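Local coordinates for quinonprotein alcohol dehydrogenase-like protein (Bacteroides thetaiotaomicron VPI-5482, PDB 4R5O) that is of unknown function but binds calcium ions and joins an immunoglobulin-like beta-sandwich domain to a seven-bladed beta-propeller, at residues G151-L156 with V170-L175; A144-S149 with Q422-N427; D165-V170 with I208-L213; N140-N145 with L155-S160; N228-N233 with I278-A283. All blocks are in the same frame, centred on the assembly; numbering follows the deposited sequence. Where two conformers were deposited one is given.

Contact 1 (G151-L156 with V170-L175)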
# COMPACT_ATOMS: atom_id res chain seq x y z
N GLY A 151 -1.06 12.38 3.21
CA GLY A 151 0.19 12.11 2.52
C GLY A 151 0.96 10.92 3.08
O GLY A 151 2.17 10.81 2.85
N LYS A 152 0.26 10.01 3.81
CA LYS A 152 0.85 8.82 4.42
C LYS A 152 0.05 7.56 4.09
O LYS A 152 -1.15 7.61 3.84
CB LYS A 152 0.92 8.98 5.98
CG LYS A 152 1.59 10.25 6.53
CD LYS A 152 3.10 10.33 6.22
CE LYS A 152 3.75 11.67 6.47
NZ LYS A 152 3.34 12.70 5.48
N PHE A 153 0.73 6.42 4.11
CA PHE A 153 0.11 5.12 4.00
C PHE A 153 0.02 4.54 5.39
O PHE A 153 1.05 4.28 6.01
CB PHE A 153 0.84 4.16 3.04
CG PHE A 153 0.95 4.57 1.58
CD1 PHE A 153 -0.14 5.08 0.90
CD2 PHE A 153 2.11 4.26 0.85
CE1 PHE A 153 -0.05 5.40 -0.47
CE2 PHE A 153 2.19 4.56 -0.52
CZ PHE A 153 1.11 5.13 -1.16
N TYR A 154 -1.19 4.45 5.93
CA TYR A 154 -1.41 3.86 7.25
C TYR A 154 -1.73 2.42 7.05
O TYR A 154 -2.73 2.12 6.41
CB TYR A 154 -2.52 4.58 8.02
CG TYR A 154 -2.22 6.04 8.27
CD1 TYR A 154 -1.38 6.44 9.30
CD2 TYR A 154 -2.80 7.03 7.49
CE1 TYR A 154 -1.11 7.78 9.54
CE2 TYR A 154 -2.55 8.37 7.72
CZ TYR A 154 -1.70 8.74 8.75
OH TYR A 154 -1.47 10.07 8.99
N LEU A 155 -0.84 1.53 7.50
CA LEU A 155 -1.00 0.09 7.34
C LEU A 155 -1.33 -0.57 8.68
O LEU A 155 -0.66 -0.32 9.69
CB LEU A 155 0.27 -0.54 6.72
CG LEU A 155 0.52 -2.05 6.90
CD1 LEU A 155 -0.47 -2.89 6.10
CD2 LEU A 155 1.91 -2.42 6.48
N LEU A 156 -2.37 -1.42 8.66
CA LEU A 156 -2.78 -2.28 9.76
C LEU A 156 -2.62 -3.70 9.30
O LEU A 156 -3.24 -4.08 8.30
CB LEU A 156 -4.22 -1.98 10.26
CG LEU A 156 -4.81 -2.97 11.26
CD1 LEU A 156 -4.13 -2.85 12.61
CD2 LEU A 156 -6.28 -2.74 11.42
N VAL A 170 4.00 4.89 6.74
CA VAL A 170 4.90 4.90 5.58
C VAL A 170 4.60 6.16 4.80
O VAL A 170 3.43 6.44 4.56
CB VAL A 170 4.74 3.60 4.73
CG1 VAL A 170 5.59 3.64 3.45
CG2 VAL A 170 5.05 2.34 5.55
N ASP A 171 5.63 6.96 4.45
CA ASP A 171 5.42 8.15 3.64
C ASP A 171 4.89 7.72 2.23
O ASP A 171 5.45 6.81 1.62
CB ASP A 171 6.70 8.99 3.53
CG ASP A 171 6.50 10.27 2.75
OD1 ASP A 171 5.61 11.07 3.13
OD2 ASP A 171 7.21 10.46 1.75
N ALA A 172 3.79 8.34 1.77
CA ALA A 172 3.15 7.93 0.51
C ALA A 172 3.97 8.30 -0.72
O ALA A 172 3.99 7.51 -1.65
CB ALA A 172 1.77 8.53 0.39
N LYS A 173 4.65 9.46 -0.74
CA LYS A 173 5.43 9.90 -1.89
C LYS A 173 6.75 9.12 -2.04
O LYS A 173 7.12 8.73 -3.16
CB LYS A 173 5.74 11.42 -1.80
CG LYS A 173 6.32 11.99 -3.10
CD LYS A 173 6.60 13.50 -3.08
CE LYS A 173 6.92 14.06 -4.45
NZ LYS A 173 5.80 13.88 -5.45
N THR A 174 7.48 8.92 -0.93
CA THR A 174 8.80 8.31 -0.96
C THR A 174 8.82 6.83 -0.62
O THR A 174 9.77 6.16 -1.03
CB THR A 174 9.71 9.01 0.04
OG1 THR A 174 9.09 8.95 1.33
CG2 THR A 174 9.99 10.46 -0.35
N LEU A 175 7.83 6.33 0.15
CA LEU A 175 7.72 4.93 0.61
C LEU A 175 8.68 4.71 1.80
O LEU A 175 8.95 3.57 2.20
CB LEU A 175 7.98 3.92 -0.54
CG LEU A 175 7.20 2.64 -0.53
CD1 LEU A 175 5.66 2.91 -0.57
CD2 LEU A 175 7.59 1.80 -1.68
O HOH W 1 4.01 12.17 1.32
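Phe153 and Val170 form an antiparallel hydrogen-bonded pair in the hairpin of strands 152-158 and 167-171, the second and third strands of a propeller blade. Phe153 N gives an almost straight bond to Val170 O (2.7 Å, 174° at the hydrogen), and Val170 N returns one to Phe153 O. Pairing runs one step past the strand: Ala172 N bonds to Gly151 O (3.1 Å), standing above the carbonyl plane. Gly151 has positive phi, a conformation that glycine adopts easily. Phe153 CG is anti to the carbonyl carbon (chi1 -61°), and the ring packs against the chain leaving the third strand. Ala172 CA sits over one face, 3.8 Å from the ring centroid and 16° off the normal, in a CH-pi contact, which a residue as small as alanine allows. At the ring edge Leu175 CD1 meets Phe153 CE2 at 3.8 Å. In the propeller this ring reaches the neighbouring blade, where it meets Phe105 and Phe112, while His148 of its own blade makes an edge-to-face contact. Lys152 NZ and Asp171 OD1 form a long salt bridge (3.7 Å), and a water oxygen 2.7 Å from Asp171 OD1 donates to it and to Gly151 O. Asp171 OD2 accepts from Thr174 N (3.1 Å), an Asx motif suited to aspartate where the chain turns.

Contact 2 (A144-S149 with Q422-N427)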
# COMPACT_ATOMS: atom_id res chain seq x y z
N ALA A 144 -3.35 -7.13 5.01
CA ALA A 144 -2.79 -5.80 4.89
C ALA A 144 -3.90 -4.84 4.57
O ALA A 144 -4.53 -4.94 3.51
CB ALA A 144 -1.70 -5.77 3.83
N ASN A 145 -4.20 -3.96 5.50
CA ASN A 145 -5.28 -2.99 5.38
C ASN A 145 -4.62 -1.61 5.42
O ASN A 145 -4.02 -1.25 6.44
CB ASN A 145 -6.32 -3.24 6.51
CG ASN A 145 -6.66 -4.73 6.67
OD1 ASN A 145 -7.49 -5.28 5.92
ND2 ASN A 145 -5.98 -5.46 7.59
N ILE A 146 -4.61 -0.91 4.28
CA ILE A 146 -3.93 0.39 4.12
C ILE A 146 -4.90 1.49 3.73
O ILE A 146 -5.72 1.31 2.82
CB ILE A 146 -2.79 0.30 3.05
CG1 ILE A 146 -1.81 -0.85 3.36
CG2 ILE A 146 -2.08 1.64 2.84
CD1 ILE A 146 -0.75 -1.12 2.41
N ILE A 147 -4.73 2.66 4.35
CA ILE A 147 -5.48 3.87 4.04
C ILE A 147 -4.47 4.97 3.73
O ILE A 147 -3.56 5.24 4.50
CB ILE A 147 -6.48 4.28 5.15
CG1 ILE A 147 -7.64 3.26 5.17
CG2 ILE A 147 -7.01 5.74 4.89
CD1 ILE A 147 -8.45 3.34 6.22
N HIS A 148 -4.61 5.53 2.53
CA HIS A 148 -3.82 6.62 2.05
C HIS A 148 -4.52 7.91 2.49
O HIS A 148 -5.60 8.25 1.98
CB HIS A 148 -3.61 6.49 0.53
CG HIS A 148 -2.76 7.57 -0.07
ND1 HIS A 148 -2.73 7.77 -1.44
CD2 HIS A 148 -1.96 8.50 0.52
CE1 HIS A 148 -1.91 8.79 -1.63
NE2 HIS A 148 -1.42 9.25 -0.49
N SER A 149 -3.94 8.58 3.50
CA SER A 149 -4.48 9.83 4.05
C SER A 149 -3.34 10.70 4.59
O SER A 149 -2.33 10.15 5.02
CB SER A 149 -5.50 9.51 5.15
OG SER A 149 -6.27 10.64 5.50
N GLN A 422 -4.33 -4.51 -2.83
CA GLN A 422 -4.63 -3.10 -2.96
C GLN A 422 -3.66 -2.39 -3.91
O GLN A 422 -2.54 -2.83 -4.03
CB GLN A 422 -4.52 -2.50 -1.56
CG GLN A 422 -4.91 -1.07 -1.45
CD GLN A 422 -5.00 -0.73 -0.03
OE1 GLN A 422 -4.63 -1.52 0.82
NE2 GLN A 422 -5.53 0.44 0.24
N ILE A 423 -4.11 -1.29 -4.54
CA ILE A 423 -3.39 -0.41 -5.47
C ILE A 423 -3.43 0.98 -4.86
O ILE A 423 -4.49 1.43 -4.43
CB ILE A 423 -4.00 -0.47 -6.91
CG1 ILE A 423 -3.78 -1.88 -7.50
CG2 ILE A 423 -3.42 0.64 -7.83
CD1 ILE A 423 -4.31 -2.09 -8.77
N LEU A 424 -2.28 1.65 -4.82
CA LEU A 424 -2.11 2.97 -4.21
C LEU A 424 -1.37 3.91 -5.12
O LEU A 424 -0.54 3.45 -5.90
CB LEU A 424 -1.31 2.81 -2.89
CG LEU A 424 -1.95 1.98 -1.79
CD1 LEU A 424 -0.92 1.38 -0.88
CD2 LEU A 424 -3.04 2.75 -1.03
N PHE A 425 -1.61 5.24 -4.97
CA PHE A 425 -0.88 6.29 -5.69
C PHE A 425 0.01 7.03 -4.69
O PHE A 425 -0.25 6.95 -3.49
CB PHE A 425 -1.83 7.23 -6.44
CG PHE A 425 -2.73 6.49 -7.42
CD1 PHE A 425 -2.24 6.04 -8.64
CD2 PHE A 425 -4.07 6.25 -7.11
CE1 PHE A 425 -3.07 5.34 -9.52
CE2 PHE A 425 -4.89 5.55 -8.00
CZ PHE A 425 -4.38 5.10 -9.19
N ASN A 426 1.10 7.72 -5.16
CA ASN A 426 2.00 8.41 -4.23
C ASN A 426 1.54 9.84 -3.95
O ASN A 426 2.14 10.51 -3.12
CB ASN A 426 3.42 8.42 -4.77
CG ASN A 426 3.82 9.52 -5.73
OD1 ASN A 426 3.05 9.98 -6.56
ND2 ASN A 426 5.08 9.90 -5.65
N ASN A 427 0.50 10.30 -4.68
CA ASN A 427 -0.08 11.64 -4.62
C ASN A 427 -1.59 11.57 -4.31
O ASN A 427 -2.23 10.53 -4.58
CB ASN A 427 0.16 12.40 -5.97
CG ASN A 427 -0.41 11.71 -7.22
OD1 ASN A 427 -1.45 12.10 -7.76
ND2 ASN A 427 0.27 10.67 -7.72
OXT ASN A 427 -2.15 12.59 -3.83
O HOH W 2 -4.32 5.98 -3.21
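Strand 144-149, with Ile146 nearest Gln422 and His148 nearest Leu424, runs 24° from parallel to strand 422-424, and their axes approach to 8.9 Å, too far for backbone bonding but spanned by a residue as long as glutamine. Gln422 has CG anti to its backbone N (chi1 -175°) and stays extended beyond it. In one of two modelled conformers, Gln422 NE2 bonds to Ile146 O at 2.7 Å, with the acceptor in the amide plane, so this link is tentative. Beside this bond, Ile146 CG2 meets Leu424 CD1 at 3.9 Å, the two branched side chains crossing at about a right angle. His148 turns its CE1 toward the carbonyl of Phe425, and a water in its ring plane lies 3.0 Å from His148 ND1 and accepts a weak bond from Phe425 N. Strand 422-424 bonds to strand 103-108, completing a blade begun at the start of the propeller. This is the "Velcro" closure typical of beta-propellers, here packed against the inner strand of the next blade.

Contact 3 (D165-V170 with I208-L213)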
# COMPACT_ATOMS: atom_id res chain seq x y z
N ASP A 165 4.72 -5.25 15.78
CA ASP A 165 4.10 -4.04 15.30
C ASP A 165 2.95 -4.41 14.36
O ASP A 165 3.11 -5.28 13.48
CB ASP A 165 5.14 -3.13 14.59
CG ASP A 165 6.16 -2.49 15.55
OD1 ASP A 165 5.89 -2.46 16.77
OD2 ASP A 165 7.19 -2.00 15.06
N HIS A 166 1.77 -3.81 14.59
CA HIS A 166 0.59 -4.05 13.74
C HIS A 166 0.28 -2.81 12.89
O HIS A 166 -0.19 -2.93 11.77
CB HIS A 166 -0.63 -4.43 14.58
CG HIS A 166 -0.36 -5.56 15.51
ND1 HIS A 166 -0.11 -5.33 16.86
CD2 HIS A 166 -0.20 -6.87 15.25
CE1 HIS A 166 0.11 -6.52 17.38
NE2 HIS A 166 0.07 -7.48 16.45
N PHE A 167 0.58 -1.64 13.43
CA PHE A 167 0.27 -0.39 12.75
C PHE A 167 1.56 0.28 12.28
O PHE A 167 2.48 0.46 13.07
CB PHE A 167 -0.52 0.52 13.70
CG PHE A 167 -1.10 1.74 13.04
CD1 PHE A 167 -2.37 1.72 12.47
CD2 PHE A 167 -0.37 2.93 13.00
CE1 PHE A 167 -2.89 2.85 11.86
CE2 PHE A 167 -0.89 4.06 12.36
CZ PHE A 167 -2.15 4.01 11.80
N TYR A 168 1.61 0.64 11.01
CA TYR A 168 2.77 1.26 10.36
C TYR A 168 2.41 2.55 9.65
O TYR A 168 1.36 2.63 9.02
CB TYR A 168 3.36 0.28 9.33
CG TYR A 168 3.89 -1.03 9.91
CD1 TYR A 168 3.02 -2.07 10.22
CD2 TYR A 168 5.26 -1.27 10.01
CE1 TYR A 168 3.50 -3.27 10.74
CE2 TYR A 168 5.75 -2.46 10.53
CZ TYR A 168 4.87 -3.46 10.88
OH TYR A 168 5.38 -4.65 11.36
N ILE A 169 3.30 3.57 9.74
CA ILE A 169 3.19 4.83 9.01
C ILE A 169 4.35 4.85 8.03
O ILE A 169 5.52 4.79 8.43
CB ILE A 169 3.11 6.12 9.86
CG1 ILE A 169 2.12 6.01 11.04
CG2 ILE A 169 2.83 7.36 8.95
CD1 ILE A 169 2.20 7.18 11.98
N VAL A 170 4.00 4.89 6.74
CA VAL A 170 4.90 4.90 5.58
C VAL A 170 4.60 6.16 4.80
O VAL A 170 3.43 6.44 4.56
CB VAL A 170 4.74 3.60 4.73
CG1 VAL A 170 5.59 3.64 3.45
CG2 VAL A 170 5.05 2.34 5.55
N ILE A 208 -6.59 5.19 17.80
CA ILE A 208 -5.13 5.26 17.73
C ILE A 208 -4.73 6.73 17.41
O ILE A 208 -5.37 7.39 16.59
CB ILE A 208 -4.53 4.23 16.69
CG1 ILE A 208 -2.96 4.23 16.73
CG2 ILE A 208 -5.10 4.37 15.26
CD1 ILE A 208 -2.28 2.98 16.25
N ASP A 209 -3.71 7.24 18.14
CA ASP A 209 -3.14 8.57 17.90
C ASP A 209 -2.15 8.42 16.76
O ASP A 209 -1.23 7.62 16.87
CB ASP A 209 -2.50 9.12 19.19
CG ASP A 209 -1.95 10.54 19.11
OD1 ASP A 209 -1.08 10.80 18.24
OD2 ASP A 209 -2.31 11.36 19.97
N LEU A 210 -2.35 9.12 15.65
CA LEU A 210 -1.51 8.95 14.45
C LEU A 210 -0.09 9.59 14.60
O LEU A 210 0.73 9.43 13.69
CB LEU A 210 -2.22 9.52 13.21
CG LEU A 210 -3.55 8.84 12.84
CD1 LEU A 210 -4.19 9.47 11.65
CD2 LEU A 210 -3.38 7.36 12.60
N LYS A 211 0.23 10.19 15.76
CA LYS A 211 1.56 10.76 16.01
C LYS A 211 2.32 9.88 17.01
O LYS A 211 3.39 9.33 16.66
CB LYS A 211 1.49 12.22 16.50
CG LYS A 211 0.54 13.15 15.67
CD LYS A 211 0.87 13.26 14.16
CE LYS A 211 -0.13 14.16 13.43
NZ LYS A 211 0.12 14.19 11.97
N SER A 212 1.75 9.67 18.22
CA SER A 212 2.39 8.85 19.27
C SER A 212 2.21 7.35 19.04
O SER A 212 3.03 6.57 19.52
CB SER A 212 1.83 9.21 20.65
OG SER A 212 0.44 8.95 20.72
N LEU A 213 1.11 6.96 18.38
CA LEU A 213 0.69 5.60 18.02
C LEU A 213 0.20 4.84 19.29
O LEU A 213 0.09 3.61 19.26
CB LEU A 213 1.77 4.80 17.26
CG LEU A 213 2.19 5.36 15.90
CD1 LEU A 213 3.05 4.39 15.15
CD2 LEU A 213 0.97 5.64 15.02
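Phe167, Ile169, Ile208, Leu210 and Leu213 meet with no hydrogen bond between the two segments. The aromatic part of the contact is a CH-pi interaction: Ile208 CD1 lies over one face of the Phe167 ring, 3.9 Å from its centroid and 21° off the normal. Phe167 CG, anti to the backbone N (chi1 -170°), points the ring's root at segment 208-213. Among the aliphatic contacts, Leu210 CD2 meets the tip of the ring, Phe167 CZ, at 3.7 Å, and Leu213 CD2 meets its CD2-CE2 side, 3.6 Å from Phe167 CE2, both leucines crossing the phenylalanine at about a right angle. Leu213 CD2 also touches Ile169 CD1 (3.6 Å), so one methyl rests on two residues of strand 167-171. An alanine in place of Phe167 would probably open a gap between the blades and leave Leu210 CD2 without the ring it packs on.

Polar bonds serve the turn itself. Asp209 OD1 accepts from Lys211 N (2.9 Å), nearly along the C-O axis, and from Ser212 N (3.0 Å) above the carboxylate plane: an Asx turn combined with an Asx motif. Aspartate suits this place because its short carboxylate reaches forward to the N-H groups two and three residues on and fixes the bend that presents Leu210 and Leu213. Between these two segments, then, the contact is apolar, and the polar bonds described act within the turn.

Contact 4 (N140-N145 with L155-S160)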
# COMPACT_ATOMS: atom_id res chain seq x y z
N ASN A 140 1.37 -15.11 4.69
CA ASN A 140 0.36 -15.63 3.75
C ASN A 140 -1.04 -15.65 4.36
O ASN A 140 -2.01 -15.50 3.62
CB ASN A 140 0.72 -17.05 3.32
CG ASN A 140 2.04 -17.19 2.58
OD1 ASN A 140 2.59 -16.24 1.97
ND2 ASN A 140 2.54 -18.41 2.55
N TYR A 141 -1.15 -15.84 5.68
CA TYR A 141 -2.43 -15.93 6.37
C TYR A 141 -2.76 -14.60 7.12
O TYR A 141 -3.74 -14.54 7.89
CB TYR A 141 -2.41 -17.14 7.34
CG TYR A 141 -2.21 -18.46 6.62
CD1 TYR A 141 -3.29 -19.18 6.10
CD2 TYR A 141 -0.93 -18.99 6.43
CE1 TYR A 141 -3.11 -20.37 5.41
CE2 TYR A 141 -0.73 -20.18 5.73
CZ TYR A 141 -1.83 -20.87 5.22
OH TYR A 141 -1.65 -22.05 4.53
N ASP A 142 -1.97 -13.55 6.83
CA ASP A 142 -2.10 -12.18 7.36
C ASP A 142 -2.77 -11.25 6.34
O ASP A 142 -2.62 -11.44 5.13
CB ASP A 142 -0.73 -11.60 7.74
CG ASP A 142 -0.01 -12.29 8.88
OD1 ASP A 142 -0.66 -13.08 9.62
OD2 ASP A 142 1.19 -11.97 9.09
N SER A 143 -3.47 -10.23 6.83
CA SER A 143 -4.09 -9.22 5.98
C SER A 143 -3.36 -7.88 6.10
O SER A 143 -2.79 -7.55 7.14
CB SER A 143 -5.57 -9.05 6.32
OG SER A 143 -5.76 -8.56 7.64
N ALA A 144 -3.35 -7.13 5.01
CA ALA A 144 -2.79 -5.80 4.89
C ALA A 144 -3.90 -4.84 4.57
O ALA A 144 -4.53 -4.94 3.51
CB ALA A 144 -1.70 -5.77 3.83
N ASN A 145 -4.20 -3.96 5.50
CA ASN A 145 -5.28 -2.99 5.38
C ASN A 145 -4.62 -1.61 5.42
O ASN A 145 -4.02 -1.25 6.44
CB ASN A 145 -6.32 -3.24 6.51
CG ASN A 145 -6.66 -4.73 6.67
OD1 ASN A 145 -7.49 -5.28 5.92
ND2 ASN A 145 -5.98 -5.46 7.59
N LEU A 155 -0.84 1.53 7.50
CA LEU A 155 -1.00 0.09 7.34
C LEU A 155 -1.33 -0.57 8.68
O LEU A 155 -0.66 -0.32 9.69
CB LEU A 155 0.27 -0.54 6.72
CG LEU A 155 0.52 -2.05 6.90
CD1 LEU A 155 -0.47 -2.89 6.10
CD2 LEU A 155 1.91 -2.42 6.48
N LEU A 156 -2.37 -1.42 8.66
CA LEU A 156 -2.78 -2.28 9.76
C LEU A 156 -2.62 -3.70 9.30
O LEU A 156 -3.24 -4.08 8.30
CB LEU A 156 -4.22 -1.98 10.26
CG LEU A 156 -4.81 -2.97 11.26
CD1 LEU A 156 -4.13 -2.85 12.61
CD2 LEU A 156 -6.28 -2.74 11.42
N VAL A 157 -1.80 -4.49 10.02
CA VAL A 157 -1.56 -5.90 9.71
C VAL A 157 -2.49 -6.74 10.60
O VAL A 157 -2.46 -6.65 11.83
CB VAL A 157 -0.06 -6.32 9.83
CG1 VAL A 157 0.14 -7.76 9.39
CG2 VAL A 157 0.86 -5.41 9.02
N GLY A 158 -3.35 -7.52 9.97
CA GLY A 158 -4.25 -8.44 10.65
C GLY A 158 -3.51 -9.74 10.79
O GLY A 158 -3.37 -10.48 9.80
N THR A 159 -2.93 -9.97 11.97
CA THR A 159 -2.08 -11.13 12.23
C THR A 159 -2.37 -11.68 13.62
O THR A 159 -2.76 -10.93 14.50
CB THR A 159 -0.59 -10.73 12.06
OG1 THR A 159 0.24 -11.85 12.36
CG2 THR A 159 -0.20 -9.53 12.88
N SER A 160 -2.20 -13.01 13.80
CA SER A 160 -2.47 -13.69 15.07
C SER A 160 -1.33 -13.44 16.08
O SER A 160 -1.52 -13.68 17.27
CB SER A 160 -2.70 -15.18 14.85
OG SER A 160 -1.56 -15.76 14.24
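Ser143 with Gly158 and Asn145 with Leu156 are hydrogen-bonded pairs of an antiparallel hairpin; the axes of the short strand segments approach to 4.8 Å, their directions 158° apart. The backbone bonds alternate, with Gly158 N to Ser143 O at 2.9 Å and Leu156 N to Asn145 O at 2.8 Å, and Ala144 with Val157 as the non-hydrogen-bonded pair between them.

Side-chain bonds reinforce this. Asn145 CG lies anti to the carbonyl carbon (chi1 -45°); from there Asn145 ND2 bonds to Leu156 O (3.1 Å) and to Ser143 OG (3.1 Å). Leu156 O accepts from the backbone N of Asn145 and also from ND2, which comes from above the carbonyl plane. Glycine suits its place, as a side chain here would point at Ser143 OG, 3.4 Å from Gly158 CA. Past the strands, Thr159 OG1 donates to Asp142 OD1 (3.1 Å) from above the carboxylate plane, while Asp142 OD2 takes the N-H of Gly139.

The apolar share is small: Ala144 CB against Leu155 CD1. Strand 143-149 is an edge strand of this four-stranded blade, the innermost in the propeller; strand 152-158 also bonds to strand 167-171, where Leu155 and Val157 touch Tyr168.

Contact 5 (N228-N233 with I278-A283)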
# COMPACT_ATOMS: atom_id res chain seq x y z
N ASN A 228 -15.10 -2.32 6.33
CA ASN A 228 -15.10 -1.10 5.53
C ASN A 228 -15.76 -0.01 6.30
O ASN A 228 -16.72 -0.28 7.03
CB ASN A 228 -15.79 -1.30 4.18
CG ASN A 228 -15.19 -2.37 3.35
OD1 ASN A 228 -14.17 -2.18 2.69
ND2 ASN A 228 -15.75 -3.55 3.47
N SER A 229 -15.26 1.20 6.15
CA SER A 229 -15.76 2.40 6.82
C SER A 229 -15.44 3.64 6.00
O SER A 229 -14.71 3.54 5.00
CB SER A 229 -15.19 2.51 8.24
OG SER A 229 -13.77 2.48 8.23
N ILE A 230 -16.03 4.79 6.37
CA ILE A 230 -15.84 6.09 5.72
C ILE A 230 -16.25 7.17 6.70
O ILE A 230 -17.07 6.91 7.58
CB ILE A 230 -16.63 6.18 4.38
CG1 ILE A 230 -16.05 7.28 3.44
CG2 ILE A 230 -18.16 6.30 4.59
CD1 ILE A 230 -16.56 7.35 2.04
N ILE A 231 -15.67 8.37 6.55
CA ILE A 231 -16.07 9.54 7.32
C ILE A 231 -17.06 10.30 6.46
O ILE A 231 -16.77 10.56 5.28
CB ILE A 231 -14.89 10.43 7.83
CG1 ILE A 231 -13.78 9.62 8.52
CG2 ILE A 231 -15.39 11.58 8.69
CD1 ILE A 231 -14.14 8.76 9.67
N TYR A 232 -18.22 10.62 7.02
CA TYR A 232 -19.26 11.34 6.29
C TYR A 232 -20.08 12.13 7.25
O TYR A 232 -20.68 11.56 8.17
CB TYR A 232 -20.12 10.34 5.51
CG TYR A 232 -21.17 10.94 4.59
CD1 TYR A 232 -20.82 11.91 3.65
CD2 TYR A 232 -22.46 10.42 4.54
CE1 TYR A 232 -21.75 12.42 2.75
CE2 TYR A 232 -23.39 10.89 3.62
CZ TYR A 232 -23.02 11.88 2.71
OH TYR A 232 -23.89 12.34 1.74
N ASN A 233 -20.12 13.47 7.05
CA ASN A 233 -20.88 14.44 7.85
C ASN A 233 -20.74 14.19 9.35
O ASN A 233 -21.75 14.01 10.05
CB ASN A 233 -22.36 14.41 7.47
CG ASN A 233 -22.71 15.40 6.40
OD1 ASN A 233 -22.41 15.20 5.21
ND2 ASN A 233 -23.30 16.51 6.83
N ILE A 278 -18.72 -5.00 1.86
CA ILE A 278 -18.89 -3.99 0.81
C ILE A 278 -18.43 -2.65 1.41
O ILE A 278 -18.61 -2.39 2.60
CB ILE A 278 -20.31 -3.92 0.18
CG1 ILE A 278 -20.37 -3.00 -1.08
CG2 ILE A 278 -21.36 -3.58 1.18
CD1 ILE A 278 -19.40 -3.33 -2.27
N ASN A 279 -17.78 -1.85 0.58
CA ASN A 279 -17.24 -0.57 0.98
C ASN A 279 -18.25 0.57 0.75
O ASN A 279 -19.36 0.36 0.29
CB ASN A 279 -15.93 -0.30 0.21
CG ASN A 279 -16.05 -0.17 -1.27
OD1 ASN A 279 -16.88 -0.81 -1.93
ND2 ASN A 279 -15.18 0.65 -1.84
N PHE A 280 -17.84 1.77 1.16
CA PHE A 280 -18.52 3.05 1.01
C PHE A 280 -17.70 3.93 0.11
O PHE A 280 -16.49 4.06 0.33
CB PHE A 280 -18.76 3.74 2.36
CG PHE A 280 -19.51 2.92 3.36
CD1 PHE A 280 -18.86 1.99 4.15
CD2 PHE A 280 -20.88 3.10 3.55
CE1 PHE A 280 -19.57 1.20 5.06
CE2 PHE A 280 -21.58 2.32 4.46
CZ PHE A 280 -20.92 1.38 5.22
N VAL A 281 -18.32 4.52 -0.92
CA VAL A 281 -17.57 5.39 -1.82
C VAL A 281 -18.22 6.77 -1.84
O VAL A 281 -19.44 6.89 -1.85
CB VAL A 281 -17.41 4.80 -3.26
CG1 VAL A 281 -16.59 3.52 -3.26
CG2 VAL A 281 -18.75 4.57 -3.96
N LEU A 282 -17.39 7.81 -1.83
CA LEU A 282 -17.86 9.19 -1.98
C LEU A 282 -17.92 9.50 -3.47
O LEU A 282 -16.88 9.46 -4.12
CB LEU A 282 -16.98 10.19 -1.20
CG LEU A 282 -17.37 11.67 -1.34
CD1 LEU A 282 -18.71 11.99 -0.61
CD2 LEU A 282 -16.27 12.57 -0.86
N ALA A 283 -19.13 9.70 -4.02
CA ALA A 283 -19.32 9.95 -5.45
C ALA A 283 -19.23 11.44 -5.77
O ALA A 283 -19.15 12.26 -4.85
CB ALA A 283 -20.63 9.40 -5.92
O HOH W 3 -15.12 2.01 2.58
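Ile230 overlaps the root of Phe280, its CG2 lying 3.4 Å from Phe280 CB. Its other branch has CG1 anti to the backbone N (chi1 -159°) and ends in CD1, 4.3 Å from Leu282 CB. A beta-branched residue suits this place, its two arms spreading along the facing segment. The Phe280 ring reaches Asn228, whose O lies near the ring plane at its edge, 3.8 Å from Phe280 CE1. Between 228-230 and 278-282, whose end-to-end directions differ by 17°, a water gives a hydrogen to Ser229 O (2.9 Å) and accepts one from Phe280 N (3.1 Å).

Asn228 lies across Asn279, their amide planes 62° apart, with OD1 of Asn228 3.6 Å from Asn279 CB. Asn228 ND2 donates to Asn239 OD1 and Thr328 OG1, while Asn279 OD1 accepts from Met331 N. A leucine in place of Asn228 would probably leave Thr328 OG1 without this amide donor and lose the side-chain bond to Asn239 OD1.

The segments carry inner strands of successive blades, 281-282 with the residues leading into it. With no clear direct hydrogen bond, they depend on apolar contact at one end, a water in the middle and asparagines bonded to surrounding residues at the other.

Overall arrangement
Contacts 1 to 4 gather on one propeller blade. Contacts 1 and 4 lie within its sheet and share Leu155 and Leu156, their centres about 16 Å apart. Contacts 2 and 3 join that sheet to the blades before and after it. The centres of contacts 1 and 2 are about 7 Å apart, and the Phe153 ring of contact 1 touches the backbone carbonyl of Phe425 in contact 2; contact 3 shares Val170 with contact 1, their centres about 11 Å apart. Contact 5, like contact 2, sets inner strands of successive blades together, but elsewhere round the ring: their centres are about 15 Å apart and their nearest atoms about 6 Å. All five lie away from the calcium sites.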